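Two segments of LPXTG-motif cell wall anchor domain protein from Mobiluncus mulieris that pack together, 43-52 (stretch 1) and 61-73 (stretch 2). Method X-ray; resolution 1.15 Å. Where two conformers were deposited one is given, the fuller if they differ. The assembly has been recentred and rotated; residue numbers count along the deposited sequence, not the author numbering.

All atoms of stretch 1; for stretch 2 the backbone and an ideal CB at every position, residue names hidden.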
# COMPACT_ATOMS: atom_id res chain seq x y z
N THR A 43 9.77 28.60 25.47
CA THR A 43 9.15 27.29 25.47
C THR A 43 7.92 27.31 24.59
O THR A 43 6.93 27.93 24.92
CB THR A 43 8.78 26.81 26.89
OG1 THR A 43 9.97 26.77 27.67
CG2 THR A 43 8.14 25.41 26.84
N TYR A 44 7.99 26.57 23.50
CA TYR A 44 6.92 26.44 22.52
C TYR A 44 6.24 25.09 22.72
O TYR A 44 6.82 24.15 23.32
CB TYR A 44 7.50 26.45 21.11
CG TYR A 44 8.20 27.74 20.77
CD1 TYR A 44 9.50 27.99 21.17
CD2 TYR A 44 7.57 28.70 19.98
CE1 TYR A 44 10.14 29.19 20.86
CE2 TYR A 44 8.22 29.89 19.65
CZ TYR A 44 9.50 30.12 20.09
OH TYR A 44 10.18 31.30 19.82
N ALA A 45 5.01 24.98 22.24
CA ALA A 45 4.35 23.68 22.09
C ALA A 45 4.32 23.35 20.61
O ALA A 45 4.06 24.21 19.76
CB ALA A 45 2.95 23.67 22.67
N ILE A 46 4.57 22.08 20.31
CA ILE A 46 4.45 21.54 18.97
C ILE A 46 3.45 20.40 18.93
O ILE A 46 3.36 19.61 19.90
CB ILE A 46 5.81 21.14 18.36
CG1 ILE A 46 6.60 20.20 19.27
CG2 ILE A 46 6.59 22.42 18.01
CD1 ILE A 46 7.82 19.62 18.59
N ALA A 47 2.73 20.28 17.83
CA ALA A 47 1.81 19.14 17.63
C ALA A 47 1.95 18.65 16.23
O ALA A 47 2.10 19.44 15.28
CB ALA A 47 0.38 19.57 17.87
N GLY A 48 1.88 17.33 16.09
CA GLY A 48 1.88 16.67 14.80
C GLY A 48 0.69 15.73 14.67
O GLY A 48 0.23 15.16 15.67
N GLN A 49 0.23 15.56 13.44
CA GLN A 49 -0.81 14.59 13.10
C GLN A 49 -0.46 13.91 11.81
O GLN A 49 0.10 14.51 10.90
CB GLN A 49 -2.20 15.23 12.95
CG GLN A 49 -2.61 16.13 14.10
CD GLN A 49 -2.03 17.54 13.99
OE1 GLN A 49 -1.94 18.12 12.89
NE2 GLN A 49 -1.62 18.09 15.13
N LEU A 50 -0.83 12.63 11.73
CA LEU A 50 -0.66 11.81 10.54
C LEU A 50 -2.01 11.56 9.90
O LEU A 50 -2.96 11.14 10.58
CB LEU A 50 -0.04 10.46 10.94
CG LEU A 50 0.34 9.56 9.77
CD1 LEU A 50 1.48 10.11 8.96
CD2 LEU A 50 0.69 8.17 10.32
N TYR A 51 -2.10 11.80 8.59
CA TYR A 51 -3.32 11.61 7.83
C TYR A 51 -3.07 10.83 6.55
O TYR A 51 -1.98 10.91 5.99
CB TYR A 51 -3.86 12.97 7.37
CG TYR A 51 -4.32 13.90 8.45
CD1 TYR A 51 -5.57 13.77 9.02
CD2 TYR A 51 -3.52 14.99 8.85
CE1 TYR A 51 -6.02 14.65 9.98
CE2 TYR A 51 -3.96 15.88 9.81
CZ TYR A 51 -5.21 15.70 10.38
OH TYR A 51 -5.69 16.54 11.34
N GLU A 52 -4.08 10.11 6.09
CA GLU A 52 -4.12 9.70 4.69
C GLU A 52 -4.38 10.97 3.86
O GLU A 52 -5.18 11.84 4.27
CB GLU A 52 -5.16 8.59 4.46
CG GLU A 52 -5.21 8.06 3.03
CD GLU A 52 -6.05 8.91 2.10
OE1 GLU A 52 -7.12 9.41 2.52
OE2 GLU A 52 -5.64 9.10 0.94
N UNK A 61 -10.29 12.47 11.26
CA UNK A 61 -9.63 11.50 10.36
C UNK A 61 -8.15 11.20 10.68
O UNK A 61 -7.53 10.39 9.98
CB UNK A 61 -9.72 12.02 8.92
N UNK A 62 -7.60 11.80 11.73
CA UNK A 62 -6.19 11.60 12.09
C UNK A 62 -5.91 10.15 12.48
O UNK A 62 -6.64 9.58 13.28
CB UNK A 62 -5.80 12.53 13.24
N UNK A 63 -4.86 9.59 11.89
CA UNK A 63 -4.41 8.23 12.18
C UNK A 63 -3.55 8.19 13.43
O UNK A 63 -3.49 7.17 14.11
CB UNK A 63 -3.63 7.66 10.99
N UNK A 64 -2.84 9.28 13.70
CA UNK A 64 -1.99 9.40 14.88
C UNK A 64 -1.84 10.88 15.17
O UNK A 64 -1.93 11.72 14.27
CB UNK A 64 -0.63 8.73 14.68
N UNK A 65 -1.59 11.17 16.44
CA UNK A 65 -1.37 12.53 16.93
C UNK A 65 -0.30 12.52 18.00
O UNK A 65 -0.20 11.57 18.76
CB UNK A 65 -2.67 13.14 17.48
N UNK A 66 0.50 13.57 18.08
CA UNK A 66 1.48 13.75 19.15
C UNK A 66 1.61 15.22 19.47
O UNK A 66 1.54 16.07 18.57
CB UNK A 66 2.84 13.16 18.76
N UNK A 67 1.88 15.56 20.73
CA UNK A 67 2.12 16.96 21.12
C UNK A 67 3.08 16.98 22.27
O UNK A 67 3.15 16.01 23.04
CB UNK A 67 0.82 17.68 21.49
N UNK A 68 3.86 18.05 22.38
CA UNK A 68 4.85 18.20 23.45
C UNK A 68 5.28 19.66 23.54
O UNK A 68 4.90 20.47 22.69
CB UNK A 68 6.06 17.30 23.21
N UNK A 69 6.07 19.99 24.56
CA UNK A 69 6.69 21.29 24.68
C UNK A 69 8.18 21.18 24.41
O UNK A 69 8.78 20.12 24.66
CB UNK A 69 6.43 21.89 26.06
N UNK A 70 8.75 22.27 23.89
CA UNK A 70 10.16 22.35 23.51
C UNK A 70 10.73 23.68 23.98
O UNK A 70 10.22 24.73 23.60
CB UNK A 70 10.33 22.19 22.00
N UNK A 71 11.79 23.64 24.78
CA UNK A 71 12.51 24.84 25.18
C UNK A 71 13.68 24.96 24.24
O UNK A 71 14.59 24.15 24.23
CB UNK A 71 12.96 24.79 26.64
N UNK A 72 13.65 25.99 23.40
CA UNK A 72 14.63 26.09 22.33
C UNK A 72 15.99 26.47 22.89
O UNK A 72 16.09 27.38 23.74
CB UNK A 72 14.18 27.11 21.28
N UNK A 73 17.03 25.78 22.42
CA UNK A 73 18.39 26.04 22.86
C UNK A 73 19.38 25.89 21.70
O UNK A 73 19.09 25.23 20.71
CB UNK A 73 18.76 25.10 24.00

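Stretch 2 runs antiparallel to stretch 1, and paired backbone hydrogen bonds set the register.

Position 61 has phi/psi of -92°/1°, a turn value. Its ideal CB points sideways, 4.5 Å from CD1 of Tyr-51. Small or polar residues would suit. It is Ser-61. Its backbone O accepts a hydrogen bond from a water, which in turn accepts one from Glu-52 N.

At position 62 the ideal CB also points sideways, 3.9 Å from Tyr-51 CE1 and 4.5 Å from Gln-49 CB. A small apolar group would lie well against the tyrosine ring. Ala-62 is deposited, and its CB makes that contact with Tyr-51 CE1.

Position 63 points toward stretch 1, and its ideal CB is 3.6 Å from Leu-50 O. Its N donates to Leu-50 O at 2.8 Å, so proline is unlikely. A flexible apolar chain could follow the backbone of stretch 1 toward its end. Leu-63 does so: its CD1 lies 3.7 Å from Glu-52 N, and its CB is 4.4 Å from Leu-50 CD2.

Position 64 shares a face with Leu-50, and its ideal CB is 4.2 Å from Leu-50 CB. Small or medium apolar residues are reasonable. The residue is Ala-64, with CB 4.1 Å from Leu-50 CB. Its O accepts from Leu-50 N at 2.9 Å, but its own N has no partner in the model.

Position 65 turns to the other face, where its ideal CB is 4.5 Å from Gln-49 CG. A long chain, polar or charged, could lie along the glutamine stem. Lys-65 packs its CG 4.0 Å from Gln-49 CG, then leads its end away to a partner elsewhere in the structure.

Position 66 lies across from Gly-48, which offers no side chain to pack on. The backbone alone leaves the choice wide. Ala-66 is found; its N donates to Gly-48 O at 2.9 Å, and its O accepts from Gly-48 N at 2.8 Å.

Position 67 faces Ala-47, its ideal CB 4.1 Å from Ala-47 CB. Small residues or a beta-branched one are plausible. Ala-67 gives a simple methyl-to-methyl contact.

Position 68 shares a face with Ile-46. Beta-branched residues suit an extended strand, and a methyl could meet the isoleucine. Thr-68 places CG2 3.7 Å from Ile-46 CG1.

At position 69 the ideal CB is 4.0 Å from Thr-43 CG2. Threonine, valine or serine could fit. Thr-69 has chi1 in p, and its CG2 is 4.3 Å from Ala-45 CB.

Position 70 is on the face of Tyr-44, and its ideal CB is 5.0 Å from Ile-46 CD1. An apolar branched residue is the natural guess. Val-70 sets CG2 3.7 Å from Ile-46 CD1, and its O lies at the edge of the Tyr-44 ring.

At position 71 the ideal CB is 3.7 Å from Thr-43 OG1. Long or polar chains are possible. Lys-71 passes Thr-43 OG1 with its CG at 3.6 Å and extends away, all t.

At position 72 the ideal CB points sideways, 4.6 Å from Tyr-44 CE1, which favours an apolar residue. Val-72 brings CG2 to 3.7 Å from Tyr-44 CD1.

Position 73 is out of reach and unconstrained here; it is Thr-73.

Stretch 2 61-73: SALAKAATTVKVT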
# COMPACT_ATOMS: atom_id res chain seq x y z
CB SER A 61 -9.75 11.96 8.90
OG SER A 61 -11.10 12.01 8.49
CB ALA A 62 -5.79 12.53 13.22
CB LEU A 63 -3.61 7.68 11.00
CG LEU A 63 -4.37 7.52 9.68
CD1 LEU A 63 -3.42 7.36 8.51
CD2 LEU A 63 -5.31 6.33 9.78
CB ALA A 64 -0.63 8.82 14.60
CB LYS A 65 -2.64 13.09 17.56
CG LYS A 65 -3.82 13.29 16.63
CD LYS A 65 -4.99 13.82 17.45
CE LYS A 65 -6.21 14.06 16.59
NZ LYS A 65 -7.26 14.79 17.36
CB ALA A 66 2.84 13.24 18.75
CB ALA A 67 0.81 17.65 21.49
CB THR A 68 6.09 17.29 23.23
OG1 THR A 68 6.95 17.33 24.38
CG2 THR A 68 6.88 17.67 21.98
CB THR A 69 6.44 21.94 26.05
OG1 THR A 69 6.75 21.01 27.08
CG2 THR A 69 5.00 22.38 26.18
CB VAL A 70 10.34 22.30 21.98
CG1 VAL A 70 11.80 22.51 21.61
CG2 VAL A 70 9.83 20.98 21.41
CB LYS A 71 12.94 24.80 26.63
CG LYS A 71 13.49 26.16 27.07
CD LYS A 71 13.76 26.21 28.57
CE LYS A 71 14.19 27.60 28.97
NZ LYS A 71 14.39 27.68 30.44
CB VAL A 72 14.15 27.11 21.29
CG1 VAL A 72 15.21 27.36 20.23
CG2 VAL A 72 12.87 26.58 20.66
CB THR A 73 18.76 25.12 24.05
OG1 THR A 73 19.99 25.57 24.63
CG2 THR A 73 18.87 23.67 23.61
O HOH W 1 -6.29 9.63 7.62
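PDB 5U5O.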